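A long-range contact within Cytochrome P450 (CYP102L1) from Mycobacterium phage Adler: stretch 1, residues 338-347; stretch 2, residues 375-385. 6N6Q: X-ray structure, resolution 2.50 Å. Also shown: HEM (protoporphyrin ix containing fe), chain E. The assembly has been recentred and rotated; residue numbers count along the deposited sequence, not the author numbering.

Stretch 1 338-347: ALRLWPVAPG
Stretch 2 375-385: LHAAHTHRSWG

Arg340 and Leu341 pair with His379 and Thr380 in the same order, but the later Gly347 lies beside Leu375, so over its whole length the contact runs in reverse: Arg340 CA lies 5.3 Å from His379 CA, Leu341 CA 6.2 Å from Thr380 CA, and Gly347 CA 4.8 Å from Leu375 CA. Residues 338-341 finish a helix, Trp342 leaves helical angles (phi/psi -143/85), and the chain continues extended through Pro343 (-72/114), with Val344 (-59/-33) and Pro346 (-70/-11) as bends. In the partner, 375-379 is helical and Thr380 (-100/13) leaves it.

At the start of the second stretch, Pro346 O receives two backbone donors that have no helical acceptor within this stretch: His376 N at 3.3 Å, and Leu375 N at 2.9 Å in a weak bond with an angle of 127°. The acceptor is a main-chain carbonyl that any residue could supply; proline's ring merely restricts phi, here -70°, at this bend. Leu375 (m, t) points toward stretch 1 and brings CD1 within 3.5 Å of Ala345 O and 3.9 Å of Gly347 CA. Pro343, pucker C-gamma endo, packs CG 3.8 Å from His376 CA and 3.7 Å from His379 ND1.

Arg340 (t, t, p, chi4 83°) reaches the far end of that helix. Its NH1 donates to His379 O at 2.7 Å, meeting a carbonyl near the point where the helix stops, while NE and NH2 are satisfied by residues flanking the stretches. A long side chain suits the position twice over, since its methylenes also pack: CD stands over the face of Trp384 (chi1 m, chi2 89°), 3.5 Å from the centroid of the six-membered ring and 9° off its normal. The guanidinium itself is farther, CZ lying 5.2 Å from that centroid, so any cation-pi attraction is weak. Trp384 NE1 makes a weak 3.2 Å bond to Ala378 O.

His379 (m, chi2 -178°) uses both ring nitrogens: ND1 gives a weak 3.4 Å bond to Leu339 O, and NE2 is bonded elsewhere in the structure. His376 (t, chi2 -114°) lays NE2 over one face of Trp342 (m, chi2 99°), 3.8 Å from Trp342 CZ3; the planes are 21° apart, but with centroids 5.0 Å apart the rings are slid and barely overlap. His376 ND1 is satisfied elsewhere.

Thr380 (p) turns OG1 back to His376 O, donating at 2.8 Å; that carbonyl also takes a weak 3.3 Å bond from Thr380 N. Its methyl CG2 packs 4.1 Å from Leu341 CD1 (Leu341 t, p), so the beta-branched residue serves both needs.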

# COMPACT_ATOMS: atom_id res chain seq x y z
N ALA A 338 10.72 4.49 -6.98
CA ALA A 338 10.28 4.88 -5.65
C ALA A 338 9.90 3.65 -4.83
O ALA A 338 10.24 3.56 -3.64
CB ALA A 338 9.10 5.85 -5.74
N LEU A 339 9.19 2.70 -5.44
CA LEU A 339 8.83 1.47 -4.74
C LEU A 339 10.02 0.56 -4.50
O LEU A 339 9.94 -0.34 -3.67
CB LEU A 339 7.75 0.72 -5.53
CG LEU A 339 6.36 1.37 -5.49
CD1 LEU A 339 5.37 0.57 -6.33
CD2 LEU A 339 5.88 1.49 -4.06
N ARG A 340 11.13 0.78 -5.22
CA ARG A 340 12.35 0.04 -4.92
C ARG A 340 13.10 0.67 -3.76
O ARG A 340 13.35 0.02 -2.74
CB ARG A 340 13.25 -0.03 -6.16
CG ARG A 340 14.48 -0.91 -5.97
CD ARG A 340 15.53 -0.66 -7.04
NE ARG A 340 16.09 0.68 -6.95
CZ ARG A 340 17.08 1.02 -6.13
NH1 ARG A 340 17.61 0.12 -5.32
NH2 ARG A 340 17.53 2.27 -6.11
N LEU A 341 13.46 1.95 -3.90
CA LEU A 341 14.26 2.60 -2.87
C LEU A 341 13.53 2.65 -1.53
O LEU A 341 14.17 2.57 -0.47
CB LEU A 341 14.64 4.01 -3.32
CG LEU A 341 15.91 4.59 -2.69
CD1 LEU A 341 17.09 3.68 -2.94
CD2 LEU A 341 16.19 5.99 -3.22
N TRP A 342 12.21 2.78 -1.55
CA TRP A 342 11.41 2.80 -0.33
C TRP A 342 10.10 2.07 -0.58
O TRP A 342 9.07 2.68 -0.90
CB TRP A 342 11.15 4.23 0.14
CG TRP A 342 12.39 4.92 0.60
CD1 TRP A 342 13.15 5.81 -0.10
CD2 TRP A 342 13.03 4.77 1.88
NE1 TRP A 342 14.22 6.23 0.66
CE2 TRP A 342 14.16 5.60 1.88
CE3 TRP A 342 12.74 4.02 3.02
CZ2 TRP A 342 15.02 5.70 2.97
CZ3 TRP A 342 13.59 4.11 4.11
CH2 TRP A 342 14.72 4.95 4.08
N PRO A 343 10.09 0.75 -0.42
CA PRO A 343 8.84 -0.00 -0.58
C PRO A 343 7.91 0.25 0.59
O PRO A 343 8.22 -0.13 1.73
CB PRO A 343 9.30 -1.46 -0.64
CG PRO A 343 10.68 -1.49 -0.05
CD PRO A 343 11.16 -0.08 0.17
N VAL A 344 6.77 0.91 0.33
CA VAL A 344 5.85 1.26 1.40
C VAL A 344 5.39 0.02 2.15
O VAL A 344 5.15 0.07 3.36
CB VAL A 344 4.67 2.08 0.84
CG1 VAL A 344 5.15 3.42 0.33
CG2 VAL A 344 3.96 1.31 -0.26
N ALA A 345 5.25 -1.10 1.45
CA ALA A 345 5.11 -2.39 2.12
C ALA A 345 6.50 -2.98 2.25
O ALA A 345 6.97 -3.67 1.34
CB ALA A 345 4.18 -3.32 1.34
N PRO A 346 7.20 -2.74 3.37
CA PRO A 346 8.64 -3.04 3.43
C PRO A 346 8.96 -4.53 3.43
O PRO A 346 10.14 -4.88 3.28
CB PRO A 346 9.08 -2.38 4.73
CG PRO A 346 7.86 -2.45 5.60
CD PRO A 346 6.68 -2.29 4.67
N GLY A 347 7.98 -5.40 3.61
CA GLY A 347 8.26 -6.82 3.61
C GLY A 347 7.00 -7.62 3.85
O GLY A 347 5.92 -7.07 4.08
N LEU A 375 12.08 -6.64 2.14
CA LEU A 375 12.13 -6.06 0.80
C LEU A 375 12.99 -4.81 0.76
O LEU A 375 13.72 -4.58 -0.21
CB LEU A 375 10.72 -5.74 0.30
CG LEU A 375 9.83 -6.92 -0.09
CD1 LEU A 375 8.40 -6.44 -0.30
CD2 LEU A 375 10.36 -7.60 -1.34
N HIS A 376 12.92 -3.98 1.81
CA HIS A 376 13.71 -2.75 1.84
C HIS A 376 15.20 -3.05 1.75
O HIS A 376 15.94 -2.33 1.08
CB HIS A 376 13.40 -1.95 3.10
CG HIS A 376 14.34 -0.81 3.33
ND1 HIS A 376 15.20 -0.77 4.41
CD2 HIS A 376 14.57 0.32 2.62
CE1 HIS A 376 15.92 0.34 4.35
NE2 HIS A 376 15.55 1.02 3.27
N ALA A 377 15.65 -4.11 2.42
CA ALA A 377 17.05 -4.49 2.31
C ALA A 377 17.34 -5.14 0.97
O ALA A 377 18.40 -4.92 0.38
CB ALA A 377 17.42 -5.43 3.46
N ALA A 378 16.40 -5.94 0.46
CA ALA A 378 16.61 -6.63 -0.81
C ALA A 378 16.56 -5.66 -1.98
O ALA A 378 17.31 -5.82 -2.96
CB ALA A 378 15.58 -7.74 -0.98
N HIS A 379 15.70 -4.65 -1.91
CA HIS A 379 15.60 -3.69 -3.01
C HIS A 379 16.80 -2.76 -3.06
O HIS A 379 17.17 -2.29 -4.14
CB HIS A 379 14.31 -2.88 -2.88
CG HIS A 379 13.07 -3.66 -3.19
ND1 HIS A 379 11.81 -3.10 -3.16
CD2 HIS A 379 12.90 -4.96 -3.53
CE1 HIS A 379 10.92 -4.02 -3.48
NE2 HIS A 379 11.55 -5.16 -3.70
N THR A 380 17.42 -2.49 -1.91
CA THR A 380 18.63 -1.68 -1.85
C THR A 380 19.89 -2.53 -1.72
O THR A 380 20.96 -1.99 -1.41
CB THR A 380 18.54 -0.69 -0.68
OG1 THR A 380 18.51 -1.41 0.56
CG2 THR A 380 17.27 0.15 -0.80
N HIS A 381 19.78 -3.83 -1.94
CA HIS A 381 20.91 -4.74 -1.78
C HIS A 381 22.00 -4.42 -2.80
O HIS A 381 21.77 -3.79 -3.84
CB HIS A 381 20.44 -6.19 -1.93
CG HIS A 381 21.51 -7.20 -1.65
ND1 HIS A 381 22.19 -7.85 -2.66
CD2 HIS A 381 22.01 -7.67 -0.49
CE1 HIS A 381 23.07 -8.68 -2.12
NE2 HIS A 381 22.98 -8.59 -0.81
N ARG A 382 23.22 -4.88 -2.49
CA ARG A 382 24.37 -4.62 -3.34
C ARG A 382 24.22 -5.21 -4.74
O ARG A 382 24.88 -4.74 -5.67
CB ARG A 382 25.64 -5.17 -2.67
CG ARG A 382 26.94 -4.69 -3.28
CD ARG A 382 28.13 -5.03 -2.38
NE ARG A 382 28.27 -6.47 -2.17
CZ ARG A 382 29.08 -7.25 -2.87
NH1 ARG A 382 29.84 -6.74 -3.83
NH2 ARG A 382 29.14 -8.55 -2.60
N SER A 383 23.35 -6.21 -4.91
CA SER A 383 23.14 -6.81 -6.22
C SER A 383 22.47 -5.86 -7.21
O SER A 383 22.46 -6.15 -8.41
CB SER A 383 22.30 -8.08 -6.08
OG SER A 383 21.11 -7.84 -5.35
N TRP A 384 21.91 -4.74 -6.74
CA TRP A 384 21.37 -3.72 -7.63
C TRP A 384 22.44 -2.79 -8.18
O TRP A 384 22.10 -1.76 -8.77
CB TRP A 384 20.29 -2.90 -6.90
CG TRP A 384 18.98 -3.61 -6.79
CD1 TRP A 384 18.58 -4.45 -5.79
CD2 TRP A 384 17.88 -3.53 -7.71
NE1 TRP A 384 17.30 -4.90 -6.03
CE2 TRP A 384 16.85 -4.35 -7.21
CE3 TRP A 384 17.68 -2.85 -8.91
CZ2 TRP A 384 15.64 -4.50 -7.86
CZ3 TRP A 384 16.47 -3.00 -9.56
CH2 TRP A 384 15.46 -3.82 -9.04
N GLY A 385 23.71 -3.12 -8.00
CA GLY A 385 24.79 -2.30 -8.47
C GLY A 385 25.35 -1.41 -7.38
O GLY A 385 24.79 -1.29 -6.29
CHA HEM E . -1.59 -7.59 -0.53
CHB HEM E . 1.58 -3.99 -1.32
CHC HEM E . -2.02 -1.20 -3.02
CHD HEM E . -5.24 -4.52 -1.53
C1A HEM E . -0.41 -6.89 -0.61
C2A HEM E . 0.92 -7.37 -0.29
C3A HEM E . 1.79 -6.38 -0.51
C4A HEM E . 1.05 -5.23 -0.98
CMA HEM E . 3.31 -6.46 -0.29
CAA HEM E . 1.29 -8.78 0.22
CBA HEM E . 1.14 -8.80 1.74
CGA HEM E . 1.66 -10.09 2.31
O1A HEM E . 2.23 -10.91 1.55
O2A HEM E . 1.49 -10.31 3.54
C1B HEM E . 0.89 -2.95 -1.90
C2B HEM E . 1.48 -1.75 -2.46
C3B HEM E . 0.49 -0.97 -2.93
C4B HEM E . -0.76 -1.66 -2.68
CMB HEM E . 3.01 -1.48 -2.47
CAB HEM E . 0.55 0.42 -3.62
CBB HEM E . 1.67 1.12 -3.85
C1C HEM E . -3.22 -1.85 -2.80
C2C HEM E . -4.53 -1.42 -3.21
C3C HEM E . -5.43 -2.32 -2.81
C4C HEM E . -4.72 -3.38 -2.11
CMC HEM E . -4.86 -0.12 -3.99
CAC HEM E . -6.95 -2.18 -3.08
CBC HEM E . -7.84 -3.10 -2.70
C1D HEM E . -4.54 -5.65 -1.13
C2D HEM E . -5.12 -6.89 -0.65
C3D HEM E . -4.11 -7.73 -0.37
C4D HEM E . -2.86 -7.06 -0.68
CMD HEM E . -6.62 -7.18 -0.47
CAD HEM E . -4.26 -9.17 0.17
CBD HEM E . -4.50 -10.14 -0.98
CGD HEM E . -4.55 -11.56 -0.46
O1D HEM E . -5.27 -12.40 -1.07
O2D HEM E . -3.87 -11.86 0.56
NA HEM E . -0.28 -5.57 -1.02
NB HEM E . -0.48 -2.86 -2.06
NC HEM E . -3.37 -3.05 -2.13
ND HEM E . -3.17 -5.79 -1.14
FE HEM E . -1.84 -4.26 -1.46